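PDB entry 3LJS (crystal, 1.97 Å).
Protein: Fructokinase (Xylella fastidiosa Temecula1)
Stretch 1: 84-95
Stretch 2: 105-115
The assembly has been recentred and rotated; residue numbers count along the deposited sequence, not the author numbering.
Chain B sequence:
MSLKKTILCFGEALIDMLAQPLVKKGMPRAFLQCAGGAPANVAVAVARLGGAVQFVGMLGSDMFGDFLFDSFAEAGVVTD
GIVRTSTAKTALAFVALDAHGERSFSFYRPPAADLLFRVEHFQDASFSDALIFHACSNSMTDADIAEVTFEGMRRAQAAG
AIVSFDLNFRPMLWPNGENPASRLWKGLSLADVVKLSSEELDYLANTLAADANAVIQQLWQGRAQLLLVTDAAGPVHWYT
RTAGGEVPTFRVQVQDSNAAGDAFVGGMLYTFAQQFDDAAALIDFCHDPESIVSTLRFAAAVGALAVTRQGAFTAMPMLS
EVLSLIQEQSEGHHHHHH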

ATOM      1  N   ARG B  84       5.771   8.022 -16.393  1.00 27.92           N
ATOM      2  CA  ARG B  84       5.508   8.185 -14.965  1.00 29.24           C
ATOM      3  C   ARG B  84       4.215   8.934 -14.661  1.00 30.02           C
ATOM      4  O   ARG B  84       3.697   9.668 -15.499  1.00 29.49           O
ATOM      5  N   THR B  85       3.703   8.742 -13.450  1.00 31.04           N
ATOM      6  CA  THR B  85       2.493   9.426 -13.021  1.00 30.58           C
ATOM      7  C   THR B  85       2.466   9.647 -11.511  1.00 32.11           C
ATOM      8  O   THR B  85       2.983   8.834 -10.743  1.00 31.03           O
ATOM      9  N   SER B  86       1.861  10.758 -11.099  1.00 32.67           N
ATOM     10  CA  SER B  86       1.733  11.104  -9.688  1.00 33.15           C
ATOM     11  C   SER B  86       0.275  10.951  -9.288  1.00 32.42           C
ATOM     12  O   SER B  86      -0.093  11.205  -8.144  1.00 34.05           O
ATOM     13  N   THR B  87      -0.551  10.533 -10.242  1.00 31.99           N
ATOM     14  CA  THR B  87      -1.983  10.359 -10.019  1.00 30.47           C
ATOM     15  C   THR B  87      -2.300   9.170  -9.122  1.00 30.16           C
ATOM     16  O   THR B  87      -3.303   9.168  -8.410  1.00 29.50           O
ATOM     17  N   ALA B  88      -1.447   8.154  -9.165  1.00 28.17           N
ATOM     18  CA  ALA B  88      -1.641   6.969  -8.348  1.00 26.29           C
ATOM     19  C   ALA B  88      -0.291   6.419  -7.917  1.00 26.33           C
ATOM     20  O   ALA B  88       0.746   6.720  -8.519  1.00 25.10           O
ATOM     21  N   LYS B  89      -0.312   5.612  -6.866  1.00 24.79           N
ATOM     22  CA  LYS B  89       0.901   5.020  -6.328  1.00 24.42           C
ATOM     23  C   LYS B  89       1.273   3.732  -7.047  1.00 23.85           C
ATOM     24  O   LYS B  89       0.447   3.112  -7.725  1.00 23.22           O
ATOM     25  N   THR B  90       2.530   3.339  -6.886  1.00 22.91           N
ATOM     26  CA  THR B  90       3.026   2.101  -7.459  1.00 21.66           C
ATOM     27  C   THR B  90       2.288   0.995  -6.711  1.00 21.85           C
ATOM     28  O   THR B  90       2.178   1.032  -5.485  1.00 21.94           O
ATOM     29  N   ALA B  91       1.769   0.021  -7.445  1.00 20.45           N
ATOM     30  CA  ALA B  91       1.047  -1.079  -6.827  1.00 19.65           C
ATOM     31  C   ALA B  91       1.941  -1.871  -5.880  1.00 22.03           C
ATOM     32  O   ALA B  91       3.154  -1.991  -6.096  1.00 21.90           O
ATOM     33  N   LEU B  92       1.327  -2.422  -4.837  1.00 21.74           N
ATOM     34  CA  LEU B  92       2.040  -3.226  -3.855  1.00 23.51           C
ATOM     35  C   LEU B  92       1.361  -4.580  -3.745  1.00 24.64           C
ATOM     36  O   LEU B  92       0.132  -4.677  -3.773  1.00 24.30           O
ATOM     37  N   ALA B  93       2.170  -5.623  -3.627  1.00 23.90           N
ATOM     38  CA  ALA B  93       1.662  -6.976  -3.483  1.00 26.01           C
ATOM     39  C   ALA B  93       2.288  -7.542  -2.216  1.00 27.40           C
ATOM     40  O   ALA B  93       3.466  -7.901  -2.202  1.00 27.55           O
ATOM     41  N   PHE B  94       1.508  -7.592  -1.142  1.00 29.08           N
ATOM     42  CA  PHE B  94       2.000  -8.117   0.123  1.00 29.34           C
ATOM     43  C   PHE B  94       1.871  -9.633   0.128  1.00 31.40           C
ATOM     44  O   PHE B  94       0.807 -10.177  -0.171  1.00 31.56           O
ATOM     45  N   VAL B  95       2.966 -10.313   0.454  1.00 32.07           N
ATOM     46  CA  VAL B  95       2.981 -11.768   0.490  1.00 32.73           C
ATOM     47  C   VAL B  95       3.295 -12.247   1.907  1.00 34.48           C
ATOM     48  O   VAL B  95       4.291 -11.831   2.508  1.00 32.40           O
ATOM     49  N   PHE B 105      -2.086 -13.310   0.025  1.00 51.37           N
ATOM     50  CA  PHE B 105      -1.836 -12.158  -0.836  1.00 48.58           C
ATOM     51  C   PHE B 105      -2.764 -10.977  -0.540  1.00 46.40           C
ATOM     52  O   PHE B 105      -3.975 -11.143  -0.417  1.00 46.68           O
ATOM     53  N   SER B 106      -2.181  -9.788  -0.425  1.00 42.55           N
ATOM     54  CA  SER B 106      -2.940  -8.569  -0.171  1.00 38.87           C
ATOM     55  C   SER B 106      -2.431  -7.497  -1.131  1.00 35.87           C
ATOM     56  O   SER B 106      -1.339  -6.951  -0.951  1.00 34.98           O
ATOM     57  N   PHE B 107      -3.229  -7.199  -2.149  1.00 30.43           N
ATOM     58  CA  PHE B 107      -2.844  -6.220  -3.156  1.00 27.77           C
ATOM     59  C   PHE B 107      -3.389  -4.815  -2.948  1.00 27.01           C
ATOM     60  O   PHE B 107      -4.540  -4.632  -2.548  1.00 27.20           O
ATOM     61  N   TYR B 108      -2.549  -3.824  -3.225  1.00 24.06           N
ATOM     62  CA  TYR B 108      -2.964  -2.434  -3.169  1.00 24.35           C
ATOM     63  C   TYR B 108      -2.989  -2.076  -4.651  1.00 25.85           C
ATOM     64  O   TYR B 108      -2.061  -1.442  -5.172  1.00 20.72           O
ATOM     65  N   ARG B 109      -4.047  -2.512  -5.338  1.00 28.65           N
ATOM     66  CA  ARG B 109      -4.139  -2.252  -6.765  1.00 35.41           C
ATOM     67  C   ARG B 109      -5.480  -1.976  -7.455  1.00 41.73           C
ATOM     68  O   ARG B 109      -5.509  -1.854  -8.677  1.00 48.18           O
ATOM     69  N   PRO B 110      -6.612  -1.915  -6.728  1.00 46.59           N
ATOM     70  CA  PRO B 110      -7.735  -1.614  -7.626  1.00 45.61           C
ATOM     71  C   PRO B 110      -7.239  -0.370  -8.379  1.00 42.88           C
ATOM     72  O   PRO B 110      -7.423  -0.262  -9.591  1.00 44.87           O
ATOM     73  N   PRO B 111      -6.604   0.585  -7.653  1.00 39.06           N
ATOM     74  CA  PRO B 111      -6.046   1.814  -8.233  1.00 33.35           C
ATOM     75  C   PRO B 111      -4.518   1.705  -8.110  1.00 30.16           C
ATOM     76  O   PRO B 111      -4.004   1.304  -7.062  1.00 27.33           O
ATOM     77  N   ALA B 112      -3.799   2.033  -9.178  1.00 25.32           N
ATOM     78  CA  ALA B 112      -2.342   1.968  -9.172  1.00 24.48           C
ATOM     79  C   ALA B 112      -1.776   2.623 -10.429  1.00 23.78           C
ATOM     80  O   ALA B 112      -2.459   2.740 -11.447  1.00 23.54           O
ATOM     81  N   ALA B 113      -0.518   3.035 -10.356  1.00 21.74           N
ATOM     82  CA  ALA B 113       0.129   3.698 -11.474  1.00 21.08           C
ATOM     83  C   ALA B 113       0.119   2.916 -12.786  1.00 21.54           C
ATOM     84  O   ALA B 113      -0.191   3.477 -13.841  1.00 21.09           O
ATOM     85  N   ASP B 114       0.448   1.626 -12.729  1.00 21.41           N
ATOM     86  CA  ASP B 114       0.514   0.820 -13.951  1.00 21.89           C
ATOM     87  C   ASP B 114      -0.806   0.736 -14.717  1.00 22.03           C
ATOM     88  O   ASP B 114      -0.815   0.510 -15.930  1.00 21.26           O
ATOM     89  N   LEU B 115      -1.917   0.928 -14.010  1.00 22.46           N
ATOM     90  CA  LEU B 115      -3.246   0.879 -14.624  1.00 23.00           C
ATOM     91  C   LEU B 115      -3.576   2.120 -15.456  1.00 22.47           C
ATOM     92  O   LEU B 115      -4.550   2.125 -16.207  1.00 21.73           O
TER

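How does the antiparallel pairing of the strands sort their side chains? Phe94 N to Ser106 O (2.9 Å) and Ser106 N to Phe94 O (3.0 Å) are hydrogen bonds that fix the register, so directly paired residues share a face. Leu92, Phe94, Ser106 and Tyr108 lie on one face; Ala93, Val95, Phe105 and Phe107 lie on the other.

What do the large side chains touch? Phe94 and Tyr108 both take m at chi1 (-78° and -82°), and their rings meet obliquely, with planes at 68° and Phe94 CE2 3.7 Å from Tyr108 CE2. Leu92, m then t, meets Tyr108 through CB to CB at 4.1 Å. Ser106 is t, and its OG bonds elsewhere in the structure. On the other face, Phe107 (m) brings CE1 to 3.5 Å from Ala93 CB, the methyl packing against the ring in an oblique contact. The end of the Phe105 side chain (m) comes nearer the first stretch, and its CE1 lies 3.5 Å from CG2 of Val95 (t).

What packs beyond the paired strands? Ala91 points toward the second stretch, its CB 3.6 Å from Ala112 CB and 3.9 Å from Arg109 CD. Ala88 also points inward, placing CB 3.6 Å from Ala112 C. Thr85 is t at chi1: CG2 reaches Ala113 CB at 3.7 Å, while OG1 accepts a hydrogen bond from Thr87 N at 3.0 Å.

Which polar groups hold the loops in place? Arg109 is extended, t at chi1 through chi3, which carries its guanidinium to Asp114, a p rotamer: NE donates to OD1 at 3.1 Å, and NH2 forms a salt bridge with OD2 at 2.6 Å. A water donates to Asp114 OD1 (2.7 Å) and accepts from Ala91 N (2.9 Å) and Asp114 N (3.0 Å), linking the stretches beside the direct Ala113 N to Lys89 O hydrogen bond (2.8 Å).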

ATOM      1  CB  ARG B  84       6.676   8.936 -14.309  1.00 29.85           C
ATOM      2  CG  ARG B  84       8.065   8.402 -14.657  1.00 29.22           C
ATOM      3  CD  ARG B  84       8.279   6.987 -14.130  1.00 29.38           C
ATOM      4  NE  ARG B  84       8.475   6.943 -12.684  1.00 27.66           N
ATOM      5  CZ  ARG B  84       9.644   7.123 -12.078  1.00 28.52           C
ATOM      6  NH1 ARG B  84      10.739   7.360 -12.788  1.00 29.46           N
ATOM      7  NH2 ARG B  84       9.722   7.059 -10.755  1.00 28.09           N
ATOM      8  CB  THR B  85       1.229   8.655 -13.415  1.00 31.20           C
ATOM      9  OG1 THR B  85       0.079   9.398 -12.989  1.00 29.49           O
ATOM     10  CG2 THR B  85       1.211   7.282 -12.765  1.00 29.67           C
ATOM     11  CB  SER B  86       2.169  12.555  -9.452  1.00 34.97           C
ATOM     12  OG  SER B  86       3.534  12.742  -9.789  1.00 38.63           O
ATOM     13  CB  THR B  87      -2.723  10.190 -11.364  1.00 32.09           C
ATOM     14  OG1 THR B  87      -2.561  11.381 -12.144  1.00 33.38           O
ATOM     15  CG2 THR B  87      -4.209   9.941 -11.142  1.00 32.50           C
ATOM     16  CB  ALA B  88      -2.427   5.910  -9.122  1.00 25.52           C
ATOM     17  CB  LYS B  89       0.711   4.707  -4.842  1.00 26.23           C
ATOM     18  CG  LYS B  89       0.333   5.902  -3.976  1.00 29.53           C
ATOM     19  CD  LYS B  89       1.493   6.864  -3.843  1.00 32.53           C
ATOM     20  CE  LYS B  89       1.175   7.993  -2.878  1.00 35.12           C
ATOM     21  NZ  LYS B  89       2.312   8.952  -2.802  1.00 36.94           N
ATOM     22  CB  THR B  90       4.535   1.949  -7.207  1.00 22.16           C
ATOM     23  OG1 THR B  90       5.229   3.039  -7.826  1.00 22.92           O
ATOM     24  CG2 THR B  90       5.041   0.630  -7.763  1.00 19.86           C
ATOM     25  CB  ALA B  91       0.488  -2.007  -7.902  1.00 17.57           C
ATOM     26  CB  LEU B  92       2.025  -2.554  -2.474  1.00 24.13           C
ATOM     27  CG  LEU B  92       2.602  -1.149  -2.321  1.00 23.79           C
ATOM     28  CD1 LEU B  92       2.385  -0.684  -0.875  1.00 23.59           C
ATOM     29  CD2 LEU B  92       4.085  -1.141  -2.676  1.00 22.97           C
ATOM     30  CB  ALA B  93       2.055  -7.824  -4.692  1.00 25.36           C
ATOM     31  CB  PHE B  94       1.216  -7.503   1.286  1.00 27.98           C
ATOM     32  CG  PHE B  94       1.645  -6.107   1.631  1.00 27.38           C
ATOM     33  CD1 PHE B  94       2.713  -5.890   2.494  1.00 25.86           C
ATOM     34  CD2 PHE B  94       1.007  -5.007   1.064  1.00 26.96           C
ATOM     35  CE1 PHE B  94       3.145  -4.603   2.791  1.00 25.79           C
ATOM     36  CE2 PHE B  94       1.428  -3.715   1.349  1.00 27.37           C
ATOM     37  CZ  PHE B  94       2.505  -3.510   2.218  1.00 28.71           C
ATOM     38  CB  VAL B  95       4.049 -12.340  -0.478  1.00 32.91           C
ATOM     39  CG1 VAL B  95       3.981 -13.858  -0.491  1.00 32.51           C
ATOM     40  CG2 VAL B  95       3.835 -11.787  -1.880  1.00 33.12           C
ATOM     41  CB  PHE B 105      -1.998 -12.559  -2.302  1.00 49.84           C
ATOM     42  CG  PHE B 105      -0.897 -13.436  -2.816  1.00 50.96           C
ATOM     43  CD1 PHE B 105       0.381 -12.922  -3.012  1.00 51.67           C
ATOM     44  CD2 PHE B 105      -1.131 -14.776  -3.105  1.00 51.29           C
ATOM     45  CE1 PHE B 105       1.410 -13.730  -3.490  1.00 51.52           C
ATOM     46  CE2 PHE B 105      -0.109 -15.592  -3.581  1.00 51.09           C
ATOM     47  CZ  PHE B 105       1.164 -15.066  -3.774  1.00 51.25           C
ATOM     48  CB  SER B 106      -2.754  -8.108   1.276  1.00 41.17           C
ATOM     49  OG  SER B 106      -3.466  -6.902   1.515  1.00 42.40           O
ATOM     50  CB  PHE B 107      -3.308  -6.685  -4.540  1.00 28.45           C
ATOM     51  CG  PHE B 107      -2.699  -7.977  -4.992  1.00 28.00           C
ATOM     52  CD1 PHE B 107      -1.417  -8.006  -5.526  1.00 29.49           C
ATOM     53  CD2 PHE B 107      -3.416  -9.166  -4.900  1.00 30.35           C
ATOM     54  CE1 PHE B 107      -0.852  -9.204  -5.967  1.00 30.84           C
ATOM     55  CE2 PHE B 107      -2.863 -10.369  -5.336  1.00 31.82           C
ATOM     56  CZ  PHE B 107      -1.576 -10.385  -5.872  1.00 30.81           C
ATOM     57  CB  TYR B 108      -1.951  -1.580  -2.389  1.00 23.71           C
ATOM     58  CG  TYR B 108      -2.162  -1.673  -0.891  1.00 22.59           C
ATOM     59  CD1 TYR B 108      -2.747  -0.621  -0.180  1.00 22.50           C
ATOM     60  CD2 TYR B 108      -1.885  -2.857  -0.205  1.00 22.46           C
ATOM     61  CE1 TYR B 108      -3.057  -0.754   1.178  1.00 22.12           C
ATOM     62  CE2 TYR B 108      -2.193  -3.000   1.151  1.00 22.86           C
ATOM     63  CZ  TYR B 108      -2.786  -1.946   1.831  1.00 22.15           C
ATOM     64  OH  TYR B 108      -3.149  -2.109   3.147  1.00 21.40           O
ATOM     65  CB  ARG B 109      -3.403  -3.358  -7.532  1.00 30.76           C
ATOM     66  CG  ARG B 109      -3.270  -3.093  -9.030  1.00 29.05           C
ATOM     67  CD  ARG B 109      -2.309  -4.068  -9.661  1.00 27.07           C
ATOM     68  NE  ARG B 109      -2.086  -3.808 -11.077  1.00 25.54           N
ATOM     69  CZ  ARG B 109      -2.845  -4.282 -12.059  1.00 26.74           C
ATOM     70  NH1 ARG B 109      -3.899  -5.044 -11.791  1.00 23.17           N
ATOM     71  NH2 ARG B 109      -2.522  -4.026 -13.321  1.00 26.44           N
ATOM     72  CB  PRO B 110      -8.881  -1.327  -6.662  1.00 49.56           C
ATOM     73  CG  PRO B 110      -8.581  -2.272  -5.519  1.00 49.89           C
ATOM     74  CD  PRO B 110      -7.071  -2.127  -5.340  1.00 49.10           C
ATOM     75  CB  PRO B 111      -6.610   2.901  -7.338  1.00 36.90           C
ATOM     76  CG  PRO B 111      -6.510   2.275  -6.000  1.00 36.70           C
ATOM     77  CD  PRO B 111      -6.910   0.813  -6.226  1.00 35.84           C
ATOM     78  CB  ALA B 112      -1.874   0.515  -9.076  1.00 22.78           C
ATOM     79  CB  ALA B 113       1.563   4.050 -11.098  1.00 20.56           C
ATOM     80  CB  ASP B 114       1.036  -0.596 -13.644  1.00 20.05           C
ATOM     81  CG  ASP B 114      -0.012  -1.486 -13.008  1.00 21.34           C
ATOM     82  OD1 ASP B 114      -0.162  -1.467 -11.763  1.00 24.75           O
ATOM     83  OD2 ASP B 114      -0.695  -2.213 -13.759  1.00 24.54           O
ATOM     84  CB  LEU B 115      -4.323   0.743 -13.542  1.00 24.43           C
ATOM     85  CG  LEU B 115      -4.882  -0.607 -13.081  1.00 28.36           C
ATOM     86  CD1 LEU B 115      -4.320  -1.748 -13.890  1.00 28.13           C
ATOM     87  CD2 LEU B 115      -4.591  -0.774 -11.609  1.00 26.05           C
TER
HETATM   88  O   HOH W   1       1.595   0.102 -10.380  1.00 22.60           O